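Local coordinates for 3-oxoacyl-[acyl-carrier-protein] reductase (PDB 3U9L) that probably reduces 3-oxoacyl-[acyl-carrier-protein] substrates with NADPH, as a member of the short-chain dehydrogenase/reductase family, at residues A112-Y115 and D116-L120; F17-L20 and T21-L25; V74-A77 and I78-I82. One frame throughout, in Å; residues are numbered along the deposited sequence.

Contact 1 (A112-Y115 and D116-L120); sequences AELY and DINVL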
loop_
_atom_site.group_PDB
_atom_site.type_symbol
_atom_site.label_atom_id
_atom_site.label_comp_id
_atom_site.label_asym_id
_atom_site.label_seq_id
_atom_site.Cartn_x
_atom_site.Cartn_y
_atom_site.Cartn_z
ATOM N N ALA A 112 8.764 -2.645 7.410
ATOM C CA ALA A 112 7.901 -2.449 8.574
ATOM C C ALA A 112 8.035 -1.064 9.187
ATOM O O ALA A 112 7.073 -0.443 9.490
ATOM C CB ALA A 112 8.150 -3.465 9.594
ATOM N N GLU A 113 9.257 -0.606 9.313
ATOM C CA GLU A 113 9.528 0.688 9.903
ATOM C C GLU A 113 8.939 1.804 9.057
ATOM O O GLU A 113 8.423 2.753 9.543
ATOM C CB GLU A 113 11.019 0.903 10.123
ATOM C CG GLU A 113 11.328 2.274 10.554
ATOM C CD GLU A 113 12.804 2.601 10.664
ATOM O OE1 GLU A 113 13.641 1.845 10.177
ATOM O OE2 GLU A 113 13.108 3.646 11.229
ATOM N N LEU A 114 9.041 1.634 7.771
ATOM C CA LEU A 114 8.510 2.570 6.819
ATOM C C LEU A 114 6.975 2.647 6.945
ATOM O O LEU A 114 6.460 3.687 7.123
ATOM C CB LEU A 114 9.058 2.308 5.438
ATOM C CG LEU A 114 10.369 2.977 5.030
ATOM C CD1 LEU A 114 10.172 4.388 4.694
ATOM C CD2 LEU A 114 11.496 2.796 5.958
ATOM N N TYR A 115 6.318 1.502 6.904
ATOM C CA TYR A 115 4.925 1.388 7.203
ATOM C C TYR A 115 4.552 2.097 8.523
ATOM O O TYR A 115 3.601 2.803 8.572
ATOM C CB TYR A 115 4.478 -0.055 7.242
ATOM C CG TYR A 115 3.036 -0.265 6.934
ATOM C CD1 TYR A 115 2.546 -0.016 5.684
ATOM C CD2 TYR A 115 2.164 -0.742 7.877
ATOM C CE1 TYR A 115 1.272 -0.217 5.388
ATOM C CE2 TYR A 115 0.876 -0.946 7.585
ATOM C CZ TYR A 115 0.434 -0.690 6.341
ATOM O OH TYR A 115 -0.832 -0.863 6.020
ATOM N N ASP A 116 5.327 1.871 9.566
ATOM C CA ASP A 116 5.111 2.521 10.836
ATOM C C ASP A 116 5.074 4.031 10.628
ATOM O O ASP A 116 4.137 4.682 10.927
ATOM C CB ASP A 116 6.178 2.141 11.868
ATOM C CG ASP A 116 5.831 2.601 13.297
ATOM O OD1 ASP A 116 4.705 2.823 13.632
ATOM O OD2 ASP A 116 6.712 2.691 14.103
ATOM N N ILE A 117 6.127 4.544 10.063
ATOM C CA ILE A 117 6.230 6.008 9.854
ATOM C C ILE A 117 5.169 6.623 8.923
ATOM O O ILE A 117 4.657 7.733 9.157
ATOM C CB ILE A 117 7.624 6.414 9.299
ATOM C CG1 ILE A 117 8.738 5.981 10.259
ATOM C CG2 ILE A 117 7.691 7.952 9.118
ATOM C CD1 ILE A 117 10.214 6.275 9.727
ATOM N N ASN A 118 4.856 5.935 7.846
ATOM C CA ASN A 118 4.021 6.558 6.824
ATOM C C ASN A 118 2.535 6.173 6.940
ATOM O O ASN A 118 1.667 6.896 6.451
ATOM C CB ASN A 118 4.541 6.187 5.445
ATOM C CG ASN A 118 5.842 6.949 5.076
ATOM O OD1 ASN A 118 5.799 8.114 4.726
ATOM N ND2 ASN A 118 6.983 6.249 5.112
ATOM N N VAL A 119 2.250 5.063 7.616
ATOM C CA VAL A 119 0.868 4.593 7.750
ATOM C C VAL A 119 0.362 4.437 9.197
ATOM O O VAL A 119 -0.681 4.982 9.572
ATOM C CB VAL A 119 0.670 3.227 6.975
ATOM C CG1 VAL A 119 -0.757 2.711 7.181
ATOM C CG2 VAL A 119 0.918 3.418 5.460
ATOM N N LEU A 120 1.076 3.674 10.010
ATOM C CA LEU A 120 0.647 3.426 11.378
ATOM C C LEU A 120 0.580 4.753 12.122
ATOM O O LEU A 120 -0.247 4.954 12.998
ATOM C CB LEU A 120 1.625 2.479 12.072
ATOM C CG LEU A 120 1.713 1.047 11.525
ATOM C CD1 LEU A 120 2.459 0.162 12.556
ATOM C CD2 LEU A 120 0.349 0.478 11.195
#

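Contact 2 (F17-L20 and T21-L25); sequences FGRL and TAEAL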
loop_
_atom_site.group_PDB
_atom_site.type_symbol
_atom_site.label_atom_id
_atom_site.label_comp_id
_atom_site.label_asym_id
_atom_site.label_seq_id
_atom_site.Cartn_x
_atom_site.Cartn_y
_atom_site.Cartn_z
ATOM N N PHE A 17 6.617 20.235 3.124
ATOM C CA PHE A 17 5.251 20.699 2.866
ATOM C C PHE A 17 4.603 21.001 4.168
ATOM O O PHE A 17 3.779 21.882 4.252
ATOM C CB PHE A 17 4.380 19.606 2.260
ATOM C CG PHE A 17 4.821 19.151 0.931
ATOM C CD1 PHE A 17 5.098 20.057 -0.068
ATOM C CD2 PHE A 17 4.953 17.794 0.665
ATOM C CE1 PHE A 17 5.528 19.597 -1.326
ATOM C CE2 PHE A 17 5.351 17.355 -0.558
ATOM C CZ PHE A 17 5.628 18.239 -1.553
ATOM N N GLY A 18 4.926 20.208 5.170
ATOM C CA GLY A 18 4.275 20.347 6.461
ATOM C C GLY A 18 4.412 21.763 6.998
ATOM O O GLY A 18 3.453 22.414 7.416
ATOM N N ARG A 19 5.646 22.227 7.034
ATOM C CA ARG A 19 5.938 23.545 7.565
ATOM C C ARG A 19 5.391 24.695 6.736
ATOM O O ARG A 19 4.834 25.609 7.277
ATOM C CB ARG A 19 7.435 23.681 7.720
ATOM C CG ARG A 19 7.884 25.060 8.122
ATOM C CD ARG A 19 9.219 24.932 8.795
ATOM N NE ARG A 19 10.036 26.073 8.516
ATOM C CZ ARG A 19 11.368 26.081 8.665
ATOM N NH1 ARG A 19 12.044 25.010 9.121
ATOM N NH2 ARG A 19 11.999 27.160 8.339
ATOM N N LEU A 20 5.561 24.677 5.429
ATOM C CA LEU A 20 5.034 25.757 4.624
ATOM C C LEU A 20 3.515 25.742 4.706
ATOM O O LEU A 20 2.809 26.781 4.664
ATOM C CB LEU A 20 5.466 25.557 3.179
ATOM C CG LEU A 20 6.976 25.691 2.927
ATOM C CD1 LEU A 20 7.329 25.652 1.422
ATOM C CD2 LEU A 20 7.501 26.979 3.543
ATOM N N THR A 21 2.958 24.549 4.813
ATOM C CA THR A 21 1.487 24.500 4.928
ATOM C C THR A 21 0.989 25.098 6.233
ATOM O O THR A 21 -0.022 25.828 6.229
ATOM C CB THR A 21 0.965 23.064 4.723
ATOM O OG1 THR A 21 1.287 22.675 3.384
ATOM C CG2 THR A 21 -0.552 23.010 4.868
ATOM N N ALA A 22 1.649 24.783 7.350
ATOM C CA ALA A 22 1.274 25.349 8.653
ATOM C C ALA A 22 1.381 26.884 8.604
ATOM O O ALA A 22 0.462 27.590 8.995
ATOM C CB ALA A 22 2.147 24.782 9.734
ATOM N N GLU A 23 2.468 27.400 8.020
ATOM C CA GLU A 23 2.629 28.851 7.907
ATOM C C GLU A 23 1.566 29.485 7.005
ATOM O O GLU A 23 0.976 30.508 7.347
ATOM C CB GLU A 23 4.056 29.203 7.434
ATOM C CG GLU A 23 5.097 28.631 8.371
ATOM C CD GLU A 23 6.564 28.897 7.939
ATOM O OE1 GLU A 23 6.818 29.166 6.731
ATOM O OE2 GLU A 23 7.464 28.813 8.834
ATOM N N ALA A 24 1.309 28.901 5.848
ATOM C CA ALA A 24 0.270 29.476 4.975
ATOM C C ALA A 24 -1.128 29.452 5.592
ATOM O O ALA A 24 -1.912 30.406 5.444
ATOM C CB ALA A 24 0.274 28.777 3.587
ATOM N N LEU A 25 -1.454 28.367 6.289
ATOM C CA LEU A 25 -2.761 28.277 6.930
ATOM C C LEU A 25 -2.867 29.315 8.048
ATOM O O LEU A 25 -3.918 29.904 8.260
ATOM C CB LEU A 25 -3.047 26.895 7.477
ATOM C CG LEU A 25 -3.388 25.878 6.366
ATOM C CD1 LEU A 25 -3.276 24.446 6.942
ATOM C CD2 LEU A 25 -4.801 26.163 5.788
#

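Contact 3 (V74-A77 and I78-I82); sequences VDRA and IDQII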
loop_
_atom_site.group_PDB
_atom_site.type_symbol
_atom_site.label_atom_id
_atom_site.label_comp_id
_atom_site.label_asym_id
_atom_site.label_seq_id
_atom_site.Cartn_x
_atom_site.Cartn_y
_atom_site.Cartn_z
ATOM N N VAL A 74 1.024 10.842 20.981
ATOM C CA VAL A 74 -0.122 11.277 20.190
ATOM C C VAL A 74 -1.283 11.653 21.102
ATOM O O VAL A 74 -1.894 12.715 20.946
ATOM C CB VAL A 74 -0.534 10.170 19.159
ATOM C CG1 VAL A 74 -1.874 10.509 18.513
ATOM C CG2 VAL A 74 0.529 10.022 18.119
ATOM N N ASP A 75 -1.614 10.781 22.051
ATOM C CA ASP A 75 -2.786 10.997 22.922
ATOM C C ASP A 75 -2.643 12.292 23.703
ATOM O O ASP A 75 -3.545 13.096 23.773
ATOM C CB ASP A 75 -2.953 9.867 23.938
ATOM C CG ASP A 75 -3.547 8.581 23.330
ATOM O OD1 ASP A 75 -4.029 8.603 22.188
ATOM O OD2 ASP A 75 -3.510 7.531 24.007
ATOM N N ARG A 76 -1.466 12.485 24.273
ATOM C CA ARG A 76 -1.177 13.667 25.049
ATOM C C ARG A 76 -1.411 14.913 24.238
ATOM O O ARG A 76 -2.013 15.864 24.719
ATOM C CB ARG A 76 0.286 13.614 25.518
ATOM C CG ARG A 76 0.644 14.731 26.507
ATOM C CD ARG A 76 2.142 14.702 26.899
ATOM N NE ARG A 76 2.499 15.849 27.749
ATOM C CZ ARG A 76 2.831 17.058 27.288
ATOM N NH1 ARG A 76 2.855 17.294 25.968
ATOM N NH2 ARG A 76 3.131 18.034 28.145
ATOM N N ALA A 77 -0.884 14.929 23.011
ATOM C CA ALA A 77 -0.953 16.131 22.174
ATOM C C ALA A 77 -2.394 16.426 21.773
ATOM O O ALA A 77 -2.770 17.575 21.641
ATOM C CB ALA A 77 -0.126 15.927 20.942
ATOM N N ILE A 78 -3.180 15.381 21.510
ATOM C CA ILE A 78 -4.591 15.572 21.147
ATOM C C ILE A 78 -5.361 16.080 22.352
ATOM O O ILE A 78 -6.176 16.981 22.232
ATOM C CB ILE A 78 -5.245 14.261 20.645
ATOM C CG1 ILE A 78 -4.591 13.818 19.334
ATOM C CG2 ILE A 78 -6.810 14.399 20.522
ATOM C CD1 ILE A 78 -4.665 14.786 18.255
ATOM N N ASP A 79 -5.142 15.473 23.514
ATOM C CA ASP A 79 -5.711 16.036 24.751
ATOM C C ASP A 79 -5.363 17.495 25.007
ATOM O O ASP A 79 -6.215 18.250 25.499
ATOM C CB ASP A 79 -5.276 15.210 25.929
ATOM C CG ASP A 79 -5.881 13.865 25.888
ATOM O OD1 ASP A 79 -7.000 13.756 25.292
ATOM O OD2 ASP A 79 -5.271 12.923 26.433
ATOM N N GLN A 80 -4.131 17.911 24.659
ATOM C CA GLN A 80 -3.811 19.347 24.830
ATOM C C GLN A 80 -4.664 20.297 23.975
ATOM O O GLN A 80 -5.196 21.296 24.469
ATOM C CB GLN A 80 -2.318 19.630 24.638
ATOM C CG GLN A 80 -1.533 19.292 25.907
ATOM C CD GLN A 80 -0.028 19.192 25.668
ATOM O OE1 GLN A 80 0.459 19.390 24.547
ATOM N NE2 GLN A 80 0.722 18.861 26.731
ATOM N N ILE A 81 -4.783 19.971 22.693
ATOM C CA ILE A 81 -5.589 20.732 21.766
ATOM C C ILE A 81 -7.055 20.756 22.193
ATOM O O ILE A 81 -7.683 21.801 22.232
ATOM C CB ILE A 81 -5.468 20.159 20.328
ATOM C CG1 ILE A 81 -4.021 20.348 19.819
ATOM C CG2 ILE A 81 -6.444 20.861 19.404
ATOM C CD1 ILE A 81 -3.752 19.781 18.433
ATOM N N ILE A 82 -7.605 19.609 22.520
ATOM C CA ILE A 82 -9.034 19.549 22.900
ATOM C C ILE A 82 -9.289 20.326 24.218
ATOM O O ILE A 82 -10.148 21.180 24.276
ATOM C CB ILE A 82 -9.498 18.086 22.979
ATOM C CG1 ILE A 82 -9.369 17.433 21.582
ATOM C CG2 ILE A 82 -10.937 17.966 23.597
ATOM C CD1 ILE A 82 -10.353 17.971 20.533
#

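Contact 1 (A112-Y115 and D116-L120)
The carbonyl oxygen of Tyr115 is gripped by two consecutive backbone amides: Val119 N at 2.8 Å and Leu120 N at 3.0 Å, which reach it from opposite faces of its carbonyl plane. The second bond, straighter at 164°, closes a wider pi-type turn over residues 116-120, a local departure from the regular alpha-helical pattern that Ala112 and Glu113 keep with Asp116 and Ile117. One residue back, Leu114 O is also shared. It takes the backbone N-H of Asn118 at 2.9 Å and, 3.3 Å away, the side-chain ND2 of the same residue, which sits above the carbonyl plane and not on a lone pair. ND2 gives a further bond to His97 O, so the amide is held between the helix and a neighbouring loop. In the short-chain dehydrogenase/reductase fold, an asparagine at the corresponding place in this helix is the fourth member of the Asn-Ser-Tyr-Lys tetrad of many relatives; Asn118, which touches Tyr160, probably corresponds to it. Tyr115 swings CG anti to its own backbone N (chi1 -154°), which lays the ring along the helix. Val119 CB then stands over the face, 3.9 Å from the ring centroid, in a CH-pi contact, while Val119 CG2 lies 3.7 Å from Tyr115 CE1. Leu120 approaches the ring obliquely, its CD2 lying 3.9 Å from Tyr115 CE2. The same ring stacks with Tyr115 of the second subunit, and Leu120 packs on Pro108 of that subunit, while Asp116 OD1 forms a salt bridge with Arg124.

Contact 2 (F17-L20 and T21-L25)
With chi1 at -64°, Thr21 holds OG1 beside its backbone N and turned back toward Phe17, whereas Arg19 swings CG beside its carbonyl carbon (chi1 174°) and runs alongside Glu23, whose CG lies beside its backbone N. The setting is the first helix of a Rossmann-type fold, the middle element of the beta-alpha-beta unit made by strand 7-10, helix 16-27 and strand 31-36. Gly18 closes the glycine-rich TGxxxGxG sequence that binds the dinucleotide in this family. Phe17 O illustrates how a helical carbonyl can serve twice. Thr21 N and Thr21 OG1 each donate to it at 2.8 Å, and they arrive from opposite faces of the carbonyl plane, so the hydroxyl is satisfied by its own helix while the side chain packs on Ala245 and Ile248 of helix 242-252. On the other flank, Arg19 and Glu23 point the same way, one turn apart, with guanidinium and carboxylate planes 58° apart. Their salt bridge is a long one, Arg19 NE to Glu23 OE2 at 3.8 Å, and probably contributes mainly a loose electrostatic attraction. The Arg19 chain bends at chi3, and its NH1 makes a weak hydrogen bond back to Ser14 O; the side chain also lies against Ala49 and Ile50 of helix 44-57. Ala22 faces the sheet, packing on Val32 and Ala34. The Glu23 carboxylate has an apolar neighbour as well: Leu20 CD2 lies 3.9 Å from Glu23 OE1.

Contact 3 (V74-A77 and I78-I82)
Helix 71-85 is the crossover of the Rossmann-type sheet that leaves edge strand 61-65 and returns the chain to strand 90-93, next to the first strand, and residues 74-82 form about two and a half of its turns. Val74 O receives Ile78 N at 3.0 Å, and the two side chains lie on the same buried face, though only loosely together, with Val74 CG1 4.4 Å from Ile78 CG1. Ile78 turns CG1 beside its backbone N (chi1 -65°), which brings that carbon to 3.3 Å from Val74 O. The next bond along is the straightest of the four crossing here: Asp79 N to Asp75 O, 2.9 Å and 175°. A weak one, Ile81 N to Ala77 O at 3.3 Å, follows two residues later. On the solvent side Arg76 extends from CG to NE and crosses over Gln80, the guanidinium and amide planes standing 80° apart; the modelled approach of the amide nitrogen to the guanidinium face is too close to be trusted, so its detail is doubtful. Asp75 uses OD1 to accept a hydrogen bond from Gln71 in the preceding turn. On the inner side, Ile78 and Ile81 both rest on Leu9 of strand 7-10, Ala77 and Ile81 meet Leu64 of strand 61-65, and Val74 and Ile78 lean on Ala128 of helix 108-136.

How the contacts relate
Along the chain the order is contact 2, contact 3, contact 1, each confined to a single helix flanking the parallel sheet of the Rossmann-type fold. Their centres lie about 20 to 23 Å apart and none touches another; contacts 1 and 3 come nearest, about 7 Å between closest atoms. Helices 71-85 and 108-136, carrying contacts 3 and 1, pack against each other on one side of the sheet, whereas helix 16-27, carrying contact 2, belongs to the other layer with helices 44-57 and 242-252. Together they sample the family's architecture: the glycine-rich nucleotide-binding unit, the crossover to the second half of the sheet, and the helix facing the second subunit.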